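Local atomic coordinates of pyrrolidone-carboxylate peptidase (Deinococcus radiodurans R1, PDB entry 5Z48), a protein that removes an N-terminal pyroglutamyl group from peptides as a thiol peptidase of the C15 family, generally sparing those with proline in second place. Residues D19-Q24 and T71-G76; P78-E83 and L170-N175. One frame throughout, in Å; residues are numbered along the deposited sequence.

In the fold
Contacts 1 and 2 meet through one mixed sheet, centres about 8 Å apart, and both touch the bound pyroglutamate. Strand 67-73 of contact 1 runs parallel to strand 167-172 of contact 2. Val172 bridges to both Gly72 and, just past the end of strand 67-73, Ala74: Gly72 O sits 2.8 Å from Val172 N and Ala74 N 2.8 Å from Val172 O, both probable hydrogen bonds. Contact 1 holds the lactam end of the ligand. Contact 2 brings His171 to its carboxylate and Glu83 to His171, whose side chain comes within about 4 Å of that of Cys146. Strands 80-90 and 167-172 thus supply two of the three probable catalytic residues.

Contact 1: residues D19-Q24 and T71-G76; sequences DNPSAQ and TGLAAG. With PCA (pyroglutamic acid), chain I.
Asn20 has CG anti to the backbone N (chi1 -167°), which sets CG, and with it the carboxamide, near strand 67-73, where OD1 lies 3.7 Å from Leu73 CB. Ser22, at chi1 71°, has its hydroxyl between backbone N and carbonyl carbon, and Ser22 OG donates to Asn20 OD1 over 2.7 Å, from above the carbonyl plane. Ser22 N gives the same Asn20 OD1 a capping bond of 3.0 Å, making Asn20 the N-cap of helix 21-29. Phe11 N also hydrogen-bonds to Ser22 OG.

The helix start sits close on the strand: Ser22 CB is only 3.4 Å from Gly72 CA, tighter than usual for two carbons. Beside it, Pro21 CG packs on Leu73 CD1 at 3.8 Å.

With the amide oxygen held twice, Asn20 ND2 makes a nearly straight bond of 3.0 Å to pyroglutamate OE. ND2 is also hydrogen-bonded to Glu12 O, which helps fix the amide's rotation. An alanine in place of Asn20 would probably leave OE with one donor fewer, Ser22 N without its cap and the Ser22 hydroxyl without this acceptor. Leu73 N donates to pyroglutamate OE at 2.8 Å, and pyroglutamate N returns a bond of 2.8 Å to Leu73 O. The contact reads both polar groups of the lactam at once, C=O by two N-H donors and N-H by a carbonyl, which fits selection of a cyclised N-terminal residue.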
ATOM      1  N   ASP B  19      -1.522  22.356   6.650  1.00 15.59           N
ATOM      2  CA  ASP B  19      -2.927  22.520   6.959  1.00 15.21           C
ATOM      3  C   ASP B  19      -3.355  21.283   7.730  1.00 15.40           C
ATOM      4  O   ASP B  19      -2.685  20.242   7.689  1.00 15.94           O
ATOM      5  CB  ASP B  19      -3.749  22.690   5.663  1.00 17.73           C
ATOM      6  CG  ASP B  19      -5.166  23.154   5.933  1.00 22.46           C
ATOM      7  OD1 ASP B  19      -5.369  23.904   6.917  1.00 27.39           O
ATOM      8  OD2 ASP B  19      -6.081  22.779   5.178  1.00 20.95           O
ATOM      9  N   ASN B  20      -4.454  21.393   8.469  1.00 13.95           N
ATOM     10  CA  ASN B  20      -5.029  20.215   9.131  1.00 11.02           C
ATOM     11  C   ASN B  20      -6.513  20.194   8.790  1.00 11.13           C
ATOM     12  O   ASN B  20      -7.249  21.117   9.211  1.00 13.10           O
ATOM     13  CB  ASN B  20      -4.795  20.234  10.646  1.00 10.23           C
ATOM     14  CG  ASN B  20      -5.095  18.904  11.271  1.00 10.77           C
ATOM     15  OD1 ASN B  20      -6.092  18.275  10.934  1.00 11.57           O
ATOM     16  ND2 ASN B  20      -4.257  18.478  12.215  1.00 11.10           N
ATOM     17  N   PRO B  21      -6.985  19.214   8.008  1.00 12.03           N
ATOM     18  CA  PRO B  21      -8.411  19.185   7.630  1.00 10.53           C
ATOM     19  C   PRO B  21      -9.340  19.065   8.827  1.00 10.11           C
ATOM     20  O   PRO B  21     -10.504  19.443   8.705  1.00 10.36           O
ATOM     21  CB  PRO B  21      -8.534  17.973   6.698  1.00 12.78           C
ATOM     22  CG  PRO B  21      -7.204  17.235   6.779  1.00 16.93           C
ATOM     23  CD  PRO B  21      -6.181  18.161   7.336  1.00 12.93           C
ATOM     24  N   SER B  22      -8.881  18.530   9.957  1.00 10.83           N
ATOM     25  CA  SER B  22      -9.757  18.479  11.136  1.00 10.28           C
ATOM     26  C   SER B  22      -9.975  19.870  11.700  1.00 10.85           C
ATOM     27  O   SER B  22     -11.084  20.209  12.133  1.00 11.56           O
ATOM     28  CB  SER B  22      -9.176  17.498  12.190  1.00 11.51           C
ATOM     29  OG  SER B  22      -7.996  17.985  12.830  1.00 10.35           O
ATOM     30  N   ALA B  23      -8.949  20.728  11.662  1.00 10.14           N
ATOM     31  CA  ALA B  23      -9.157  22.119  12.053  1.00 10.82           C
ATOM     32  C   ALA B  23     -10.154  22.809  11.139  1.00 10.64           C
ATOM     33  O   ALA B  23     -11.006  23.587  11.609  1.00 13.89           O
ATOM     34  CB  ALA B  23      -7.837  22.876  12.032  1.00 11.97           C
ATOM     35  N   GLN B  24     -10.013  22.610   9.829  1.00 10.07           N
ATOM     36  CA  GLN B  24     -10.925  23.279   8.898  1.00 10.90           C
ATOM     37  C   GLN B  24     -12.362  22.852   9.132  1.00 10.68           C
ATOM     38  O   GLN B  24     -13.279  23.674   9.050  1.00 12.48           O
ATOM     39  CB  GLN B  24     -10.515  22.958   7.459  1.00 13.60           C
ATOM     40  CG  GLN B  24      -9.128  23.418   7.095  1.00 17.58           C
ATOM     41  CD  GLN B  24      -9.081  24.874   6.814  1.00 22.49           C
ATOM     42  OE1 GLN B  24     -10.132  25.547   6.758  1.00 24.08           O
ATOM     43  NE2 GLN B  24      -7.863  25.415   6.657  1.00 27.23           N
ATOM     44  N   THR B  71     -11.758  15.067  16.454  1.00  9.58           N
ATOM     45  CA  THR B  71     -11.312  14.743  15.096  1.00  9.66           C
ATOM     46  C   THR B  71      -9.834  15.099  14.888  1.00 10.28           C
ATOM     47  O   THR B  71      -9.254  15.965  15.565  1.00 10.45           O
ATOM     48  CB  THR B  71     -12.178  15.437  14.007  1.00 11.53           C
ATOM     49  OG1 THR B  71     -11.872  16.822  13.887  1.00 11.37           O
ATOM     50  CG2 THR B  71     -13.662  15.292  14.344  1.00 11.94           C
ATOM     51  N   GLY B  72      -9.240  14.466  13.867  1.00 10.04           N
ATOM     52  CA  GLY B  72      -7.829  14.687  13.601  1.00 10.27           C
ATOM     53  C   GLY B  72      -7.482  14.104  12.250  1.00 10.25           C
ATOM     54  O   GLY B  72      -8.241  13.300  11.685  1.00 10.14           O
ATOM     55  N   LEU B  73      -6.293  14.497  11.764  1.00 11.15           N
ATOM     56  CA  LEU B  73      -5.766  14.016  10.483  1.00 11.50           C
ATOM     57  C   LEU B  73      -5.116  12.636  10.614  1.00 10.29           C
ATOM     58  O   LEU B  73      -4.351  12.383  11.541  1.00 11.35           O
ATOM     59  CB  LEU B  73      -4.740  15.014   9.972  1.00 11.38           C
ATOM     60  CG  LEU B  73      -3.903  14.648   8.737  1.00 11.55           C
ATOM     61  CD1 LEU B  73      -4.748  14.474   7.488  1.00 12.43           C
ATOM     62  CD2 LEU B  73      -2.833  15.719   8.509  1.00 11.48           C
ATOM     63  N   ALA B  74      -5.422  11.740   9.668  1.00  9.42           N
ATOM     64  CA  ALA B  74      -4.680  10.482   9.508  1.00 10.10           C
ATOM     65  C   ALA B  74      -4.144  10.466   8.077  1.00 11.97           C
ATOM     66  O   ALA B  74      -4.726   9.817   7.221  1.00 12.41           O
ATOM     67  CB  ALA B  74      -5.559   9.248   9.782  1.00 11.06           C
ATOM     68  N   ALA B  75      -3.031  11.169   7.839  1.00 10.88           N
ATOM     69  CA  ALA B  75      -2.488  11.259   6.491  1.00 10.32           C
ATOM     70  C   ALA B  75      -2.048   9.886   6.002  1.00 12.62           C
ATOM     71  O   ALA B  75      -1.204   9.219   6.629  1.00 14.98           O
ATOM     72  CB  ALA B  75      -1.306  12.237   6.487  1.00 13.06           C
ATOM     73  N   GLY B  76      -2.633   9.461   4.881  1.00 11.10           N
ATOM     74  CA  GLY B  76      -2.389   8.146   4.319  1.00 12.20           C
ATOM     75  C   GLY B  76      -3.629   7.281   4.295  1.00 10.22           C
ATOM     76  O   GLY B  76      -3.736   6.382   3.445  1.00 13.14           O
TER
HETATM   77  N   PCA I 302      -3.226  13.765  13.689  1.00 12.52           N
HETATM   78  CA  PCA I 302      -2.203  13.324  14.632  1.00 16.03           C
HETATM   79  CB  PCA I 302      -2.038  14.430  15.688  1.00 15.03           C
HETATM   80  CG  PCA I 302      -2.886  15.626  15.252  1.00 13.13           C
HETATM   81  CD  PCA I 302      -3.628  15.097  14.052  1.00 10.05           C
HETATM   82  OE  PCA I 302      -4.474  15.774  13.459  1.00 12.15           O
HETATM   83  C   PCA I 302      -2.570  11.939  15.200  1.00 17.95           C
HETATM   84  O   PCA I 302      -2.271  11.580  16.343  1.00 14.84           O
HETATM   85  OXT PCA I 302      -3.242  11.126  14.504  1.00 21.19           O

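Contact 2: residues P78-E83 and L170-N175; sequences PQVTLE and LHVPAN. With PCA (pyroglutamic acid), chain I.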
ATOM      1  N   PRO B  78      -7.385   6.373   3.326  1.00 11.16           N
ATOM      2  CA  PRO B  78      -8.200   6.788   2.159  1.00 11.51           C
ATOM      3  C   PRO B  78      -9.598   7.285   2.499  1.00 11.25           C
ATOM      4  O   PRO B  78     -10.173   8.045   1.701  1.00 14.37           O
ATOM      5  CB  PRO B  78      -8.288   5.499   1.309  1.00 14.29           C
ATOM      6  CG  PRO B  78      -8.166   4.376   2.355  1.00 11.67           C
ATOM      7  CD  PRO B  78      -7.118   4.921   3.332  1.00 11.69           C
ATOM      8  N   GLN B  79     -10.148   6.922   3.664  1.00 10.65           N
ATOM      9  CA  GLN B  79     -11.557   7.158   3.967  1.00 10.39           C
ATOM     10  C   GLN B  79     -11.659   7.579   5.424  1.00 11.23           C
ATOM     11  O   GLN B  79     -10.807   7.219   6.252  1.00 11.55           O
ATOM     12  CB  GLN B  79     -12.431   5.898   3.695  1.00  9.06           C
ATOM     13  CG  GLN B  79     -12.305   5.404   2.242  1.00 11.51           C
ATOM     14  CD  GLN B  79     -13.030   4.103   1.953  1.00 15.26           C
ATOM     15  OE1 GLN B  79     -13.651   3.536   2.858  1.00 14.49           O
ATOM     16  NE2 GLN B  79     -12.994   3.641   0.677  1.00 12.12           N
ATOM     17  N   VAL B  80     -12.710   8.351   5.737  1.00 10.87           N
ATOM     18  CA  VAL B  80     -12.970   8.658   7.146  1.00 10.69           C
ATOM     19  C   VAL B  80     -13.122   7.376   7.962  1.00 10.34           C
ATOM     20  O   VAL B  80     -13.716   6.381   7.495  1.00 10.27           O
ATOM     21  CB  VAL B  80     -14.220   9.536   7.304  1.00  7.60           C
ATOM     22  CG1 VAL B  80     -13.945  10.945   6.736  1.00 11.76           C
ATOM     23  CG2 VAL B  80     -15.471   8.947   6.639  1.00  9.57           C
ATOM     24  N   THR B  81     -12.612   7.413   9.206  1.00  8.50           N
ATOM     25  CA  THR B  81     -12.649   6.267  10.109  1.00  7.43           C
ATOM     26  C   THR B  81     -13.029   6.684  11.525  1.00  9.87           C
ATOM     27  O   THR B  81     -12.766   7.811  11.969  1.00 12.01           O
ATOM     28  CB  THR B  81     -11.291   5.496  10.172  1.00 10.04           C
ATOM     29  OG1 THR B  81     -10.196   6.411  10.418  1.00 11.21           O
ATOM     30  CG2 THR B  81     -11.054   4.734   8.851  1.00 10.80           C
ATOM     31  N   LEU B  82     -13.704   5.767  12.220  1.00  9.24           N
ATOM     32  CA  LEU B  82     -14.096   5.944  13.624  1.00  7.90           C
ATOM     33  C   LEU B  82     -13.224   5.045  14.489  1.00 10.14           C
ATOM     34  O   LEU B  82     -13.147   3.824  14.242  1.00 10.77           O
ATOM     35  CB  LEU B  82     -15.567   5.563  13.832  1.00 10.22           C
ATOM     36  CG  LEU B  82     -16.588   6.336  13.048  1.00 13.02           C
ATOM     37  CD1 LEU B  82     -17.919   5.602  13.199  1.00 15.18           C
ATOM     38  CD2 LEU B  82     -16.667   7.777  13.576  1.00 13.21           C
ATOM     39  N   GLU B  83     -12.573   5.627  15.522  1.00  9.80           N
ATOM     40  CA  GLU B  83     -11.683   4.860  16.396  1.00  9.69           C
ATOM     41  C   GLU B  83     -12.473   4.065  17.414  1.00 10.20           C
ATOM     42  O   GLU B  83     -13.300   4.617  18.160  1.00 12.20           O
ATOM     43  CB  GLU B  83     -10.691   5.793  17.122  1.00 10.51           C
ATOM     44  CG  GLU B  83      -9.765   6.495  16.136  1.00 11.15           C
ATOM     45  CD  GLU B  83      -8.915   5.567  15.284  1.00 10.36           C
ATOM     46  OE1 GLU B  83      -8.791   4.347  15.603  1.00 10.29           O
ATOM     47  OE2 GLU B  83      -8.400   6.070  14.237  1.00 10.86           O
ATOM     48  N   LEU B 170     -12.799  10.648  15.370  1.00  9.15           N
ATOM     49  CA  LEU B 170     -13.022  10.551  13.927  1.00  8.26           C
ATOM     50  C   LEU B 170     -11.736  11.030  13.230  1.00  9.25           C
ATOM     51  O   LEU B 170     -11.376  12.213  13.299  1.00  9.93           O
ATOM     52  CB  LEU B 170     -14.266  11.405  13.567  1.00  8.18           C
ATOM     53  CG  LEU B 170     -14.862  11.284  12.176  1.00 13.95           C
ATOM     54  CD1 LEU B 170     -16.125  12.104  12.053  1.00 12.25           C
ATOM     55  CD2 LEU B 170     -13.932  11.667  11.098  1.00 17.05           C
ATOM     56  N   HIS B 171     -11.016  10.091  12.579  1.00  9.43           N
ATOM     57  CA  HIS B 171      -9.815  10.422  11.806  0.82  9.53           C
ATOM     58  C   HIS B 171     -10.211  10.693  10.364  1.00  9.00           C
ATOM     59  O   HIS B 171     -11.010   9.953   9.785  1.00  9.78           O
ATOM     60  CB  HIS B 171      -8.818   9.260  11.845  0.82  9.52           C
ATOM     61  CG  HIS B 171      -7.693   9.430  12.834  0.82  9.98           C
ATOM     62  ND1 HIS B 171      -7.406   8.492  13.809  0.82 10.99           N
ATOM     63  CD2 HIS B 171      -6.782  10.423  12.982  0.82  9.90           C
ATOM     64  CE1 HIS B 171      -6.351   8.899  14.501  0.82 13.24           C
ATOM     65  NE2 HIS B 171      -5.949  10.064  14.019  0.82 11.91           N
ATOM     66  N   VAL B 172      -9.629  11.762   9.784  1.00  9.13           N
ATOM     67  CA  VAL B 172      -9.980  12.134   8.416  1.00  8.94           C
ATOM     68  C   VAL B 172      -8.758  12.033   7.514  1.00  9.11           C
ATOM     69  O   VAL B 172      -7.627  12.250   7.961  1.00 10.55           O
ATOM     70  CB  VAL B 172     -10.598  13.550   8.349  1.00 11.52           C
ATOM     71  CG1 VAL B 172     -11.806  13.663   9.318  1.00 13.78           C
ATOM     72  CG2 VAL B 172      -9.567  14.658   8.642  1.00 11.50           C
ATOM     73  N   PRO B 173      -8.943  11.742   6.232  1.00 10.04           N
ATOM     74  CA  PRO B 173      -7.810  11.767   5.293  1.00 10.88           C
ATOM     75  C   PRO B 173      -7.199  13.151   5.124  1.00 11.34           C
ATOM     76  O   PRO B 173      -7.776  14.177   5.498  1.00 11.19           O
ATOM     77  CB  PRO B 173      -8.460  11.340   3.953  1.00 11.14           C
ATOM     78  CG  PRO B 173      -9.605  10.437   4.366  1.00 11.93           C
ATOM     79  CD  PRO B 173     -10.174  11.175   5.627  1.00 10.91           C
ATOM     80  N   ALA B 174      -6.056  13.170   4.422  1.00 10.61           N
ATOM     81  CA  ALA B 174      -5.502  14.417   3.907  1.00 10.39           C
ATOM     82  C   ALA B 174      -6.552  15.147   3.076  1.00 11.32           C
ATOM     83  O   ALA B 174      -7.355  14.513   2.399  1.00 11.03           O
ATOM     84  CB  ALA B 174      -4.289  14.104   3.012  1.00 11.35           C
ATOM     85  N   ASN B 175      -6.544  16.486   3.129  1.00 10.78           N
ATOM     86  CA  ASN B 175      -7.238  17.252   2.108  1.00 11.48           C
ATOM     87  C   ASN B 175      -6.252  17.597   0.990  1.00 13.22           C
ATOM     88  O   ASN B 175      -5.107  17.121   0.978  1.00 11.63           O
ATOM     89  CB  ASN B 175      -7.896  18.485   2.726  1.00 10.31           C
ATOM     90  CG  ASN B 175      -6.872  19.461   3.352  1.00 13.43           C
ATOM     91  OD1 ASN B 175      -5.661  19.337   3.175  1.00 12.10           O
ATOM     92  ND2 ASN B 175      -7.383  20.450   4.110  1.00 13.96           N
TER
HETATM   93  N   PCA I 302      -3.226  13.765  13.689  1.00 12.52           N
HETATM   94  CA  PCA I 302      -2.203  13.324  14.632  1.00 16.03           C
HETATM   95  CB  PCA I 302      -2.038  14.430  15.688  1.00 15.03           C
HETATM   96  CG  PCA I 302      -2.886  15.626  15.252  1.00 13.13           C
HETATM   97  CD  PCA I 302      -3.628  15.097  14.052  1.00 10.05           C
HETATM   98  OE  PCA I 302      -4.474  15.774  13.459  1.00 12.15           O
HETATM   99  C   PCA I 302      -2.570  11.939  15.200  1.00 17.95           C
HETATM  100  O   PCA I 302      -2.271  11.580  16.343  1.00 14.84           O
HETATM  101  OXT PCA I 302      -3.242  11.126  14.504  1.00 21.19           O
HETATM  102  O   HOH W   1      -9.321   8.114   8.398  1.00 11.18           O
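Thr81 and His171 form an antiparallel hydrogen-bonded pair joining strands 80-90 and 167-172. Thr81 N donates to His171 O at 3.1 Å, and His171 N answers to Thr81 O at 2.9 Å. CA-H...O contacts, from Val80 to His171 O and from Leu170 to Thr81 O, supplement these two bonds.

A water extends the join toward Gln79. It donates to Gln79 O at 2.8 Å, is bonded to Thr81 OG1 at 2.8 Å and gives His171 O a weak bond. Thr81 OG1 also meets Arg77, while the side chain of Gln79 reaches Leu189 of a second subunit.

The apolar contacts involve Val80, whose CG1 lies 3.9 Å from Pro173 CD, and Leu82, whose CD2 is 4.2 Å from Leu170 CG. Helix 121-130 covers Val80 and Leu82; helix 194-211 packs on Val80 and Leu170.

The carboxylate of Glu83 and the ring of His171 meet on the pocket side. Glu83 bends at chi2 (-60°), which brings CD round to the edge of the His171 ring, in its plane. In the conformer of His171 described here, one of two modelled, His171 ND1 donates to Glu83 OE2 over 2.7 Å. The carboxylate stands almost upright to the ring, planes 88° apart, and is met on its anti side. Arg77 makes a salt bridge to the same OE2, and Ser138 bonds OE1, so both carboxylate oxygens of Glu83 have partners.

At the far nitrogen, His171 NE2 donates to pyroglutamate OXT at 2.9 Å. In this conformer Glu83 probably helps orient the imidazole, whose NE2 reaches the carboxylate that would have been the scissile carbonyl, consistent with a Cys146-His171-Glu83 catalytic triad.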